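Local coordinates for tRNA threonylcarbamoyladenosine biosynthesis protein TsaE (Haemophilus influenzae, PDB 1HTW) that is required to form the threonylcarbamoyl group on adenosine 37 of tRNAs reading codons that begin with adenine, and binds ATP and magnesium, at residues 19-24 / 150-155; 26-31 / 146-151; 2-7 / 15-20. All coordinates share one frame; numbering follows the deposited sequence.

Overall arrangement
All three contacts involve helix 11-28. Contact 3 joins its first half to the edge strand 3-8. Contacts 1 and 2 join its later part, and the turn after it, to the C-terminal helix 147-155. Contact 3 closes first along the chain, within 20 residues. Contacts 1 and 2 pair this helix with the last helix, more than 110 residues further on. The centres of contacts 1 and 2 lie about 8 Å apart, as do those of contacts 1 and 3; the centres of contacts 2 and 3 are about 16 Å apart. The series thus follows helix 11-28 from its ADP-pocket end to its far end. Chain start and chain end come together on this helix of the P-loop NTPase fold.

Contact 1. Residues 19-24 / 150-155; sequences KKFAEI and KNIISA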
ATOM      1  N   LYS A  19      -7.125  -5.840  -6.144  1.00 15.52           N
ATOM      2  CA  LYS A  19      -7.841  -6.955  -5.437  1.00 14.16           C
ATOM      3  C   LYS A  19      -6.876  -8.173  -5.405  1.00 21.17           C
ATOM      4  O   LYS A  19      -6.664  -8.764  -4.342  1.00 17.66           O
ATOM      5  CB  LYS A  19      -9.101  -7.349  -6.144  1.00 16.62           C
ATOM      6  CG  LYS A  19      -9.809  -8.562  -5.461  1.00 23.15           C
ATOM      7  CD  LYS A  19     -11.069  -8.964  -6.180  1.00 34.57           C
ATOM      8  CE  LYS A  19     -11.616 -10.301  -5.699  1.00 51.93           C
ATOM      9  NZ  LYS A  19     -11.816 -10.359  -4.216  1.00 38.77           N
ATOM     10  N   LYS A  20      -6.264  -8.449  -6.554  1.00 16.12           N
ATOM     11  CA  LYS A  20      -5.317  -9.614  -6.590  1.00 18.88           C
ATOM     12  C   LYS A  20      -4.144  -9.389  -5.657  1.00 18.87           C
ATOM     13  O   LYS A  20      -3.814 -10.335  -4.896  1.00 19.19           O
ATOM     14  CB  LYS A  20      -4.830  -9.846  -8.022  1.00 19.31           C
ATOM     15  CG  LYS A  20      -3.805 -10.971  -8.155  1.00 29.01           C
ATOM     16  CD  LYS A  20      -3.315 -11.159  -9.581  1.00 26.73           C
ATOM     17  CE  LYS A  20      -2.787 -12.595  -9.787  1.00 30.28           C
ATOM     18  NZ  LYS A  20      -1.302 -12.573  -9.897  1.00 52.15           N
ATOM     19  N   PHE A  21      -3.539  -8.218  -5.607  1.00 13.37           N
ATOM     20  CA  PHE A  21      -2.417  -7.927  -4.743  1.00 13.34           C
ATOM     21  C   PHE A  21      -2.812  -8.033  -3.264  1.00 16.17           C
ATOM     22  O   PHE A  21      -2.149  -8.607  -2.407  1.00 18.07           O
ATOM     23  CB  PHE A  21      -1.915  -6.510  -5.065  1.00 15.48           C
ATOM     24  CG  PHE A  21      -0.728  -5.965  -4.367  1.00 17.48           C
ATOM     25  CD1 PHE A  21       0.345  -6.756  -4.005  1.00 15.84           C
ATOM     26  CD2 PHE A  21      -0.588  -4.590  -4.131  1.00 18.46           C
ATOM     27  CE1 PHE A  21       1.443  -6.204  -3.346  1.00 18.63           C
ATOM     28  CE2 PHE A  21       0.499  -4.027  -3.528  1.00 25.77           C
ATOM     29  CZ  PHE A  21       1.549  -4.872  -3.082  1.00 21.90           C
ATOM     30  N   ALA A  22      -3.978  -7.466  -2.904  1.00 13.16           N
ATOM     31  CA  ALA A  22      -4.410  -7.494  -1.492  1.00 17.34           C
ATOM     32  C   ALA A  22      -4.745  -8.949  -1.079  1.00 15.34           C
ATOM     33  O   ALA A  22      -4.354  -9.317   0.043  1.00 17.14           O
ATOM     34  CB  ALA A  22      -5.671  -6.650  -1.322  1.00 15.99           C
ATOM     35  N   GLU A  23      -5.310  -9.729  -1.970  1.00 14.94           N
ATOM     36  CA  GLU A  23      -5.614 -11.135  -1.694  1.00 19.97           C
ATOM     37  C   GLU A  23      -4.323 -11.897  -1.418  1.00 22.91           C
ATOM     38  O   GLU A  23      -4.272 -12.676  -0.435  1.00 20.00           O
ATOM     39  CB  GLU A  23      -6.460 -11.773  -2.738  1.00 17.13           C
ATOM     40  CG  GLU A  23      -7.904 -11.268  -2.842  1.00 20.02           C
ATOM     41  CD  GLU A  23      -8.782 -11.831  -1.738  1.00 56.46           C
ATOM     42  OE1 GLU A  23      -8.235 -12.362  -0.747  1.00 71.30           O
ATOM     43  OE2 GLU A  23     -10.028 -11.751  -1.856  1.00 63.31           O
ATOM     44  N   ILE A  24      -3.264 -11.587  -2.181  1.00 17.50           N
ATOM     45  CA  ILE A  24      -1.979 -12.239  -1.912  1.00 19.23           C
ATOM     46  C   ILE A  24      -1.474 -11.860  -0.549  1.00 25.42           C
ATOM     47  O   ILE A  24      -1.060 -12.729   0.248  1.00 20.40           O
ATOM     48  CB  ILE A  24      -0.933 -11.886  -3.001  1.00 12.49           C
ATOM     49  CG1 ILE A  24      -1.266 -12.637  -4.281  1.00 16.70           C
ATOM     50  CG2 ILE A  24       0.475 -12.074  -2.516  1.00 22.63           C
ATOM     51  CD1 ILE A  24      -0.392 -12.156  -5.436  1.00 20.60           C
ATOM     52  N   LYS A 150      10.026 -10.566  -1.614  1.00 16.90           N
ATOM     53  CA  LYS A 150      10.267 -11.604  -2.611  1.00 19.62           C
ATOM     54  C   LYS A 150       9.184 -12.623  -2.723  1.00 15.86           C
ATOM     55  O   LYS A 150       8.720 -13.043  -3.783  1.00 20.50           O
ATOM     56  CB  LYS A 150      11.648 -12.244  -2.376  1.00 24.23           C
ATOM     57  CG  LYS A 150      11.731 -13.620  -3.050  1.00 46.30           C
ATOM     58  CD  LYS A 150      13.157 -13.925  -3.488  1.00 68.07           C
ATOM     59  CE  LYS A 150      13.220 -15.259  -4.224  1.00 75.15           C
ATOM     60  NZ  LYS A 150      12.498 -15.188  -5.531  1.00 55.47           N
ATOM     61  N   ASN A 151       8.650 -13.078  -1.544  1.00 20.61           N
ATOM     62  CA  ASN A 151       7.557 -14.018  -1.481  1.00 19.32           C
ATOM     63  C   ASN A 151       6.251 -13.455  -2.057  1.00 16.36           C
ATOM     64  O   ASN A 151       5.493 -14.168  -2.714  1.00 19.99           O
ATOM     65  CB  ASN A 151       7.360 -14.463  -0.016  1.00 26.09           C
ATOM     66  CG  ASN A 151       8.489 -15.450   0.375  1.00 28.24           C
ATOM     67  OD1 ASN A 151       9.015 -16.148  -0.483  1.00 26.48           O
ATOM     68  ND2 ASN A 151       8.776 -15.524   1.652  1.00 27.78           N
ATOM     69  N   ILE A 152       6.041 -12.157  -1.841  1.00 22.68           N
ATOM     70  CA  ILE A 152       4.863 -11.507  -2.418  1.00 18.98           C
ATOM     71  C   ILE A 152       4.923 -11.509  -3.945  1.00 17.06           C
ATOM     72  O   ILE A 152       3.957 -11.852  -4.599  1.00 20.58           O
ATOM     73  CB  ILE A 152       4.708 -10.066  -1.918  1.00 17.06           C
ATOM     74  CG1 ILE A 152       4.327 -10.034  -0.430  1.00 24.73           C
ATOM     75  CG2 ILE A 152       3.608  -9.362  -2.735  1.00 19.31           C
ATOM     76  CD1 ILE A 152       4.618  -8.737   0.250  1.00 19.01           C
ATOM     77  N   ILE A 153       6.104 -11.143  -4.472  1.00 19.26           N
ATOM     78  CA  ILE A 153       6.248 -11.102  -5.921  1.00 19.89           C
ATOM     79  C   ILE A 153       6.144 -12.490  -6.546  1.00 22.13           C
ATOM     80  O   ILE A 153       5.493 -12.655  -7.583  1.00 26.71           O
ATOM     81  CB  ILE A 153       7.586 -10.401  -6.286  1.00 31.90           C
ATOM     82  CG1 ILE A 153       7.323  -8.887  -6.157  1.00 28.00           C
ATOM     83  CG2 ILE A 153       7.959 -10.756  -7.733  1.00 30.56           C
ATOM     84  CD1 ILE A 153       8.535  -8.008  -6.332  1.00 35.13           C
ATOM     85  N   SER A 154       6.668 -13.498  -5.867  1.00 23.22           N
ATOM     86  CA  SER A 154       6.616 -14.861  -6.385  1.00 27.45           C
ATOM     87  C   SER A 154       5.173 -15.343  -6.441  1.00 37.26           C
ATOM     88  O   SER A 154       4.830 -16.170  -7.281  1.00 35.51           O
ATOM     89  CB  SER A 154       7.472 -15.823  -5.553  1.00 29.84           C
ATOM     90  OG  SER A 154       6.884 -15.975  -4.272  1.00 47.28           O
ATOM     91  N   ALA A 155       4.344 -14.792  -5.552  1.00 29.31           N
ATOM     92  CA  ALA A 155       2.936 -15.218  -5.534  1.00 35.59           C
ATOM     93  C   ALA A 155       2.172 -14.796  -6.756  1.00 39.24           C
ATOM     94  O   ALA A 155       1.116 -15.375  -7.095  1.00 37.28           O
ATOM     95  CB  ALA A 155       2.283 -14.727  -4.243  1.00 34.98           C
TER
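Helices 19-24 and 150-155 cross at a steep angle, 129° between their N-to-C directions, with axes 10.2 Å apart at closest approach and I24 beside A155. In this P-loop NTPase fold they are parts of helix 11-28 and the C-terminal helix 147-155. Apolar side chains carry the contact, and no hydrogen bond crosses it.

I24 carries most of it. Its CG2 is 3.6 Å from A155 CB, and its CD1 is 3.9 Å from the same A155 CB. The methyl of A155 therefore faces two ends of one isoleucine. I24 CG2 also comes to 4.1 Å from I152 CG2, so this methyl touches both A155 and I152.

F21 adds a second point one turn earlier. CG of F21 is anti to the backbone N (chi1 -177°), which brings the far end of the ring, at CE1, up to I152. I152 CG2 meets the ring edge, close to the ring plane, at 3.9 Å from F21 CE1. I152 CG2 thus touches both F21 and I24. The inner side of this pair is closed by the sheet: F21 packs on I127 and V129 and I152 on I127, all of strand 127-134. F21 also meets M53 of helix 46-56.

K19 NZ makes a weak salt bridge to E23 OE2 and a hydrogen bond to G56 O. On the C-terminal helix, S154 OG folds back to N151 O at 2.8 Å, tilted 33° from that carbonyl plane.

Contact 2. Residues 26-31 / 146-151; sequences LKLHTE and TNLGKN
L148 reaches across to T30 and L28, and every close atom pair of the contact involves its side chain. The N-cap of helix 147-155 lies two residues before it. With chi1 at 176° the branch extends opposite the main-chain nitrogen, which sends it away from its own helix. CB is still 5.7 Å from T30 CG2, too far to pack. CG comes to 4.6 Å from T30 CG2. The two methyls then do the touching. CD1 lies 3.8 Å from T30 CG2, and it also faces L28 CD1 at a looser 4.3 Å. CD2 lies 4.0 Å from T30 CG2. The single methyl of T30 thus meets both tips of the leucine fork, and the two side chains approach tip to tip.

T30 keeps its polar end away from this patch. Its OG1 is hydrogen-bonded to K32 O, while CG2 is turned to the leucine. H29, with positive phi, takes the chain out of helix 11-28 and leads into the turn that carries T30.

The other helix begins with a capped turn. T146 is the N-cap: its OG1 accepts from G149 N at 2.9 Å, with a fairly straight N-H...O angle of 161°. The same T146 OG1 is hydrogen-bonded to D126 OD1, so the cap is tied to the loop before strand 127-134.

This is a surface contact, away from the nucleotide and metal sites. It joins the end of helix 11-28, just ahead of strand 34-39, to the start of helix 147-155, just after strand 137-144. L148 also touches K32 and D126 in the loops leading into strands 34-39 and 127-134.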
ATOM      1  N   LEU A  26      -3.202 -10.996   2.084  1.00 18.94           N
ATOM      2  CA  LEU A  26      -3.970 -11.635   3.182  1.00 20.31           C
ATOM      3  C   LEU A  26      -3.583 -13.128   3.284  1.00 22.16           C
ATOM      4  O   LEU A  26      -3.507 -13.553   4.454  1.00 20.14           O
ATOM      5  CB  LEU A  26      -5.471 -11.646   2.836  1.00 19.46           C
ATOM      6  CG  LEU A  26      -6.146 -10.272   2.919  1.00 18.51           C
ATOM      7  CD1 LEU A  26      -7.630 -10.450   2.548  1.00 22.32           C
ATOM      8  CD2 LEU A  26      -6.009  -9.699   4.318  1.00 22.20           C
ATOM      9  N   LYS A  27      -3.426 -13.770   2.163  1.00 19.06           N
ATOM     10  CA  LYS A  27      -3.200 -15.256   2.144  1.00 17.32           C
ATOM     11  C   LYS A  27      -1.835 -15.574   2.748  1.00 24.09           C
ATOM     12  O   LYS A  27      -1.659 -16.668   3.319  1.00 23.69           O
ATOM     13  CB  LYS A  27      -3.211 -15.755   0.717  1.00 23.50           C
ATOM     14  CG  LYS A  27      -4.594 -15.931   0.087  1.00 31.00           C
ATOM     15  CD  LYS A  27      -5.455 -16.906   0.885  1.00 38.44           C
ATOM     16  CE  LYS A  27      -6.792 -17.123   0.190  1.00 40.92           C
ATOM     17  NZ  LYS A  27      -7.759 -17.851   1.073  1.00 40.84           N
ATOM     18  N   LEU A  28      -0.886 -14.642   2.644  1.00 21.92           N
ATOM     19  CA  LEU A  28       0.422 -14.899   3.240  1.00 21.49           C
ATOM     20  C   LEU A  28       0.370 -15.004   4.743  1.00 25.31           C
ATOM     21  O   LEU A  28       1.223 -15.682   5.354  1.00 21.20           O
ATOM     22  CB  LEU A  28       1.469 -13.857   2.794  1.00 21.57           C
ATOM     23  CG  LEU A  28       1.853 -14.049   1.321  1.00 24.82           C
ATOM     24  CD1 LEU A  28       2.533 -12.788   0.775  1.00 22.43           C
ATOM     25  CD2 LEU A  28       2.818 -15.231   1.195  1.00 25.79           C
ATOM     26  N   HIS A  29      -0.621 -14.387   5.351  1.00 21.54           N
ATOM     27  CA  HIS A  29      -0.932 -14.449   6.764  1.00 24.31           C
ATOM     28  C   HIS A  29       0.265 -14.245   7.653  1.00 29.32           C
ATOM     29  O   HIS A  29       0.594 -15.112   8.487  1.00 26.42           O
ATOM     30  CB  HIS A  29      -1.627 -15.777   7.079  1.00 21.00           C
ATOM     31  CG  HIS A  29      -2.628 -15.685   8.181  1.00 28.83           C
ATOM     32  ND1 HIS A  29      -3.208 -16.827   8.733  1.00 35.51           N
ATOM     33  CD2 HIS A  29      -3.008 -14.651   8.973  1.00 36.35           C
ATOM     34  CE1 HIS A  29      -3.925 -16.482   9.783  1.00 32.77           C
ATOM     35  NE2 HIS A  29      -3.802 -15.183   9.959  1.00 30.60           N
ATOM     36  N   THR A  30       0.917 -13.081   7.510  1.00 21.22           N
ATOM     37  CA  THR A  30       2.134 -12.872   8.297  1.00 17.83           C
ATOM     38  C   THR A  30       1.818 -12.315   9.659  1.00 21.28           C
ATOM     39  O   THR A  30       0.883 -11.515   9.819  1.00 29.26           O
ATOM     40  CB  THR A  30       3.078 -11.880   7.542  1.00 23.13           C
ATOM     41  OG1 THR A  30       2.330 -10.631   7.422  1.00 26.91           O
ATOM     42  CG2 THR A  30       3.297 -12.408   6.128  1.00 32.06           C
ATOM     43  N   GLU A  31       2.683 -12.601  10.647  1.00 22.30           N
ATOM     44  CA  GLU A  31       2.571 -11.960  11.936  1.00 21.25           C
ATOM     45  C   GLU A  31       3.128 -10.538  11.912  1.00 23.53           C
ATOM     46  O   GLU A  31       2.688  -9.690  12.673  1.00 25.41           O
ATOM     47  CB  GLU A  31       3.492 -12.738  12.960  1.00 23.69           C
ATOM     48  CG  GLU A  31       3.517 -11.994  14.274  1.00 29.77           C
ATOM     49  CD  GLU A  31       4.429 -12.622  15.306  1.00 65.66           C
ATOM     50  OE1 GLU A  31       5.633 -12.283  15.314  1.00 67.93           O
ATOM     51  OE2 GLU A  31       3.923 -13.443  16.098  1.00 64.77           O
ATOM     52  N   THR A 146      12.433  -6.853   0.854  1.00 20.26           N
ATOM     53  CA  THR A 146      12.743  -7.839   1.922  1.00 21.89           C
ATOM     54  C   THR A 146      12.507  -9.212   1.380  1.00 21.19           C
ATOM     55  O   THR A 146      11.920  -9.457   0.340  1.00 20.95           O
ATOM     56  CB  THR A 146      11.819  -7.617   3.142  1.00 18.82           C
ATOM     57  OG1 THR A 146      10.459  -7.824   2.710  1.00 18.53           O
ATOM     58  CG2 THR A 146      12.002  -6.264   3.786  1.00 23.81           C
ATOM     59  N   ASN A 147      12.815 -10.238   2.235  1.00 22.36           N
ATOM     60  CA  ASN A 147      12.433 -11.589   1.882  1.00 23.07           C
ATOM     61  C   ASN A 147      10.938 -11.738   1.717  1.00 20.39           C
ATOM     62  O   ASN A 147      10.454 -12.466   0.851  1.00 19.37           O
ATOM     63  CB  ASN A 147      12.930 -12.468   3.087  1.00 24.32           C
ATOM     64  CG  ASN A 147      12.801 -13.930   2.745  1.00 30.78           C
ATOM     65  OD1 ASN A 147      13.561 -14.452   1.916  1.00 34.01           O
ATOM     66  ND2 ASN A 147      11.821 -14.594   3.361  1.00 29.49           N
ATOM     67  N   LEU A 148      10.155 -11.076   2.579  1.00 19.02           N
ATOM     68  CA  LEU A 148       8.693 -11.168   2.447  1.00 20.55           C
ATOM     69  C   LEU A 148       8.301 -10.551   1.090  1.00 15.09           C
ATOM     70  O   LEU A 148       7.454 -11.108   0.408  1.00 19.25           O
ATOM     71  CB  LEU A 148       8.005 -10.418   3.619  1.00 18.69           C
ATOM     72  CG  LEU A 148       6.456 -10.372   3.504  1.00 20.39           C
ATOM     73  CD1 LEU A 148       5.811 -11.714   3.325  1.00 25.35           C
ATOM     74  CD2 LEU A 148       5.877  -9.638   4.707  1.00 24.28           C
ATOM     75  N   GLY A 149       8.967  -9.444   0.758  1.00 23.02           N
ATOM     76  CA  GLY A 149       8.670  -8.835  -0.584  1.00 23.83           C
ATOM     77  C   GLY A 149       8.884  -9.816  -1.697  1.00 17.88           C
ATOM     78  O   GLY A 149       8.130  -9.989  -2.662  1.00 18.54           O
ATOM     79  N   LYS A 150      10.026 -10.566  -1.614  1.00 16.90           N
ATOM     80  CA  LYS A 150      10.267 -11.604  -2.611  1.00 19.62           C
ATOM     81  C   LYS A 150       9.184 -12.623  -2.723  1.00 15.86           C
ATOM     82  O   LYS A 150       8.720 -13.043  -3.783  1.00 20.50           O
ATOM     83  CB  LYS A 150      11.648 -12.244  -2.376  1.00 24.23           C
ATOM     84  CG  LYS A 150      11.731 -13.620  -3.050  1.00 46.30           C
ATOM     85  CD  LYS A 150      13.157 -13.925  -3.488  1.00 68.07           C
ATOM     86  CE  LYS A 150      13.220 -15.259  -4.224  1.00 75.15           C
ATOM     87  NZ  LYS A 150      12.498 -15.188  -5.531  1.00 55.47           N
ATOM     88  N   ASN A 151       8.650 -13.078  -1.544  1.00 20.61           N
ATOM     89  CA  ASN A 151       7.557 -14.018  -1.481  1.00 19.32           C
ATOM     90  C   ASN A 151       6.251 -13.455  -2.057  1.00 16.36           C
ATOM     91  O   ASN A 151       5.493 -14.168  -2.714  1.00 19.99           O
ATOM     92  CB  ASN A 151       7.360 -14.463  -0.016  1.00 26.09           C
ATOM     93  CG  ASN A 151       8.489 -15.450   0.375  1.00 28.24           C
ATOM     94  OD1 ASN A 151       9.015 -16.148  -0.483  1.00 26.48           O
ATOM     95  ND2 ASN A 151       8.776 -15.524   1.652  1.00 27.78           N
TER

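Contact 3. Residues 2-7 / 15-20; sequences ESLTQY and LRFGKK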
ATOM      1  N   GLU A   2      13.381  -9.348  -6.479  1.00 53.15           N
ATOM      2  CA  GLU A   2      12.682  -9.700  -7.728  1.00 40.06           C
ATOM      3  C   GLU A   2      11.764  -8.543  -8.068  1.00 30.88           C
ATOM      4  O   GLU A   2      11.624  -7.611  -7.233  1.00 28.99           O
ATOM      5  CB  GLU A   2      11.983 -11.039  -7.651  1.00 56.11           C
ATOM      6  CG  GLU A   2      12.642 -12.124  -8.505  1.00 69.54           C
ATOM      7  CD  GLU A   2      11.697 -12.780  -9.487  1.00 75.20           C
ATOM      8  OE1 GLU A   2      10.886 -13.627  -9.051  1.00 69.36           O
ATOM      9  OE2 GLU A   2      11.760 -12.481 -10.701  1.00 81.01           O
ATOM     10  N   SER A   3      11.350  -8.486  -9.332  1.00 33.05           N
ATOM     11  CA  SER A   3      10.441  -7.410  -9.739  1.00 25.12           C
ATOM     12  C   SER A   3       9.301  -7.942 -10.594  1.00 27.93           C
ATOM     13  O   SER A   3       9.345  -9.008 -11.200  1.00 25.93           O
ATOM     14  CB  SER A   3      11.268  -6.393 -10.584  1.00 32.92           C
ATOM     15  OG  SER A   3      10.680  -5.114 -10.482  1.00 66.68           O
ATOM     16  N   LEU A   4       8.206  -7.156 -10.644  1.00 19.50           N
ATOM     17  CA  LEU A   4       7.104  -7.444 -11.526  1.00 18.60           C
ATOM     18  C   LEU A   4       6.820  -6.138 -12.316  1.00 22.74           C
ATOM     19  O   LEU A   4       6.791  -5.107 -11.648  1.00 21.72           O
ATOM     20  CB  LEU A   4       5.811  -7.829 -10.829  1.00 19.85           C
ATOM     21  CG  LEU A   4       4.514  -7.689 -11.646  1.00 23.41           C
ATOM     22  CD1 LEU A   4       4.443  -8.792 -12.706  1.00 30.08           C
ATOM     23  CD2 LEU A   4       3.292  -7.776 -10.738  1.00 28.05           C
ATOM     24  N   THR A   5       6.648  -6.284 -13.614  1.00 18.56           N
ATOM     25  CA  THR A   5       6.207  -5.096 -14.396  1.00 17.19           C
ATOM     26  C   THR A   5       4.839  -5.453 -14.971  1.00 16.55           C
ATOM     27  O   THR A   5       4.681  -6.433 -15.703  1.00 16.66           O
ATOM     28  CB  THR A   5       7.202  -4.611 -15.422  1.00 20.35           C
ATOM     29  OG1 THR A   5       6.658  -3.394 -16.090  1.00 24.87           O
ATOM     30  CG2 THR A   5       7.523  -5.554 -16.554  1.00 28.54           C
ATOM     31  N   GLN A   6       3.846  -4.604 -14.701  1.00 17.33           N
ATOM     32  CA  GLN A   6       2.490  -4.885 -15.093  1.00 14.52           C
ATOM     33  C   GLN A   6       1.764  -3.704 -15.707  1.00 12.18           C
ATOM     34  O   GLN A   6       1.698  -2.643 -15.118  1.00 14.55           O
ATOM     35  CB  GLN A   6       1.706  -5.257 -13.769  1.00 21.24           C
ATOM     36  CG  GLN A   6       0.247  -5.563 -14.062  1.00 17.13           C
ATOM     37  CD  GLN A   6       0.035  -6.952 -14.628  1.00 15.68           C
ATOM     38  OE1 GLN A   6       0.719  -7.919 -14.264  1.00 20.40           O
ATOM     39  NE2 GLN A   6      -0.753  -7.018 -15.703  1.00 21.62           N
ATOM     40  N   TYR A   7       1.348  -3.936 -16.958  1.00 15.78           N
ATOM     41  CA  TYR A   7       0.581  -2.899 -17.678  1.00 14.70           C
ATOM     42  C   TYR A   7      -0.866  -2.934 -17.176  1.00 15.01           C
ATOM     43  O   TYR A   7      -1.479  -4.001 -16.924  1.00 18.75           O
ATOM     44  CB  TYR A   7       0.631  -3.253 -19.201  1.00 14.29           C
ATOM     45  CG  TYR A   7      -0.236  -2.365 -20.067  1.00 12.63           C
ATOM     46  CD1 TYR A   7      -0.018  -0.988 -19.994  1.00 18.26           C
ATOM     47  CD2 TYR A   7      -1.041  -2.874 -21.062  1.00 14.21           C
ATOM     48  CE1 TYR A   7      -0.748  -0.136 -20.827  1.00 15.27           C
ATOM     49  CE2 TYR A   7      -1.733  -2.035 -21.936  1.00 16.73           C
ATOM     50  CZ  TYR A   7      -1.577  -0.668 -21.764  1.00 16.20           C
ATOM     51  OH  TYR A   7      -2.201   0.198 -22.657  1.00 19.15           O
ATOM     52  N   LEU A  15      -8.171  -1.596 -10.491  1.00 13.67           N
ATOM     53  CA  LEU A  15      -8.943  -2.170  -9.340  1.00 16.42           C
ATOM     54  C   LEU A  15      -8.808  -3.680  -9.267  1.00 15.04           C
ATOM     55  O   LEU A  15      -8.554  -4.158  -8.102  1.00 18.64           O
ATOM     56  CB  LEU A  15     -10.388  -1.730  -9.528  1.00 13.08           C
ATOM     57  CG  LEU A  15     -10.669  -0.237  -9.497  1.00 20.28           C
ATOM     58  CD1 LEU A  15     -12.133   0.025  -9.892  1.00 20.90           C
ATOM     59  CD2 LEU A  15     -10.274   0.435  -8.211  1.00 16.58           C
ATOM     60  N   ARG A  16      -8.817  -4.411 -10.328  1.00 16.21           N
ATOM     61  CA  ARG A  16      -8.610  -5.847 -10.376  1.00 20.21           C
ATOM     62  C   ARG A  16      -7.209  -6.187  -9.893  1.00 17.92           C
ATOM     63  O   ARG A  16      -7.022  -7.178  -9.147  1.00 19.27           O
ATOM     64  CB  ARG A  16      -8.807  -6.363 -11.807  1.00 20.02           C
ATOM     65  CG  ARG A  16      -8.555  -7.873 -11.962  1.00 27.29           C
ATOM     66  CD  ARG A  16      -8.844  -8.294 -13.407  1.00 39.02           C
ATOM     67  NE  ARG A  16      -8.352  -9.622 -13.708  1.00 49.45           N
ATOM     68  CZ  ARG A  16      -7.532  -9.971 -14.698  1.00 31.51           C
ATOM     69  NH1 ARG A  16      -7.033  -9.063 -15.525  1.00 61.79           N
ATOM     70  NH2 ARG A  16      -7.214 -11.249 -14.860  1.00 55.61           N
ATOM     71  N   PHE A  17      -6.203  -5.391 -10.284  1.00 17.41           N
ATOM     72  CA  PHE A  17      -4.861  -5.664  -9.801  1.00 16.12           C
ATOM     73  C   PHE A  17      -4.738  -5.396  -8.307  1.00 17.37           C
ATOM     74  O   PHE A  17      -4.188  -6.223  -7.580  1.00 15.50           O
ATOM     75  CB  PHE A  17      -3.824  -4.741 -10.544  1.00 14.72           C
ATOM     76  CG  PHE A  17      -2.417  -5.054 -10.065  1.00 18.04           C
ATOM     77  CD1 PHE A  17      -1.705  -6.075 -10.709  1.00 23.24           C
ATOM     78  CD2 PHE A  17      -1.853  -4.355  -9.036  1.00 18.93           C
ATOM     79  CE1 PHE A  17      -0.407  -6.358 -10.246  1.00 18.83           C
ATOM     80  CE2 PHE A  17      -0.598  -4.670  -8.554  1.00 17.70           C
ATOM     81  CZ  PHE A  17       0.130  -5.675  -9.201  1.00 21.51           C
ATOM     82  N   GLY A  18      -5.425  -4.345  -7.804  1.00 16.34           N
ATOM     83  CA  GLY A  18      -5.398  -4.133  -6.348  1.00 12.97           C
ATOM     84  C   GLY A  18      -6.043  -5.337  -5.613  1.00 14.86           C
ATOM     85  O   GLY A  18      -5.505  -5.759  -4.579  1.00 15.88           O
ATOM     86  N   LYS A  19      -7.125  -5.840  -6.144  1.00 15.52           N
ATOM     87  CA  LYS A  19      -7.841  -6.955  -5.437  1.00 14.16           C
ATOM     88  C   LYS A  19      -6.876  -8.173  -5.405  1.00 21.17           C
ATOM     89  O   LYS A  19      -6.664  -8.764  -4.342  1.00 17.66           O
ATOM     90  CB  LYS A  19      -9.101  -7.349  -6.144  1.00 16.62           C
ATOM     91  CG  LYS A  19      -9.809  -8.562  -5.461  1.00 23.15           C
ATOM     92  CD  LYS A  19     -11.069  -8.964  -6.180  1.00 34.57           C
ATOM     93  CE  LYS A  19     -11.616 -10.301  -5.699  1.00 51.93           C
ATOM     94  NZ  LYS A  19     -11.816 -10.359  -4.216  1.00 38.77           N
ATOM     95  N   LYS A  20      -6.264  -8.449  -6.554  1.00 16.12           N
ATOM     96  CA  LYS A  20      -5.317  -9.614  -6.590  1.00 18.88           C
ATOM     97  C   LYS A  20      -4.144  -9.389  -5.657  1.00 18.87           C
ATOM     98  O   LYS A  20      -3.814 -10.335  -4.896  1.00 19.19           O
ATOM     99  CB  LYS A  20      -4.830  -9.846  -8.022  1.00 19.31           C
ATOM    100  CG  LYS A  20      -3.805 -10.971  -8.155  1.00 29.01           C
ATOM    101  CD  LYS A  20      -3.315 -11.159  -9.581  1.00 26.73           C
ATOM    102  CE  LYS A  20      -2.787 -12.595  -9.787  1.00 30.28           C
ATOM    103  NZ  LYS A  20      -1.302 -12.573  -9.897  1.00 52.15           N
TER
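The F17 ring meets L4 at its edge and Q6 obliquely. It also meets the ring of F156 from the C-terminal tail, with the two planes only about 10° apart. L4 CD2 lies near the F17 plane, 4.0 Å from CE1. Q6 brings the CH2 of its chain: CG is 3.9 Å from F17 CD1, and the amide plane is turned 34° from the ring.

The motif is a beta-alpha unit at the edge of the P-loop NTPase sheet. Strand 3-8 is followed, after a two-residue link, by helix 11-28, and the helix packs back on the strand. L4 and Q6 are two apart on the strand, so both send their side chains toward the helix. F17 extends from the helix to meet them. It also touches L142 of strand 137-144, the antiparallel neighbour of strand 3-8.

The F17 side chain lies about 9 Å from the bound ADP, and E11, at the start of this helix, lines the nucleotide pocket.

The chain of Q6 bends at chi2 (79°), and its NE2 makes a weak hydrogen bond of 3.3 Å to Y7 O.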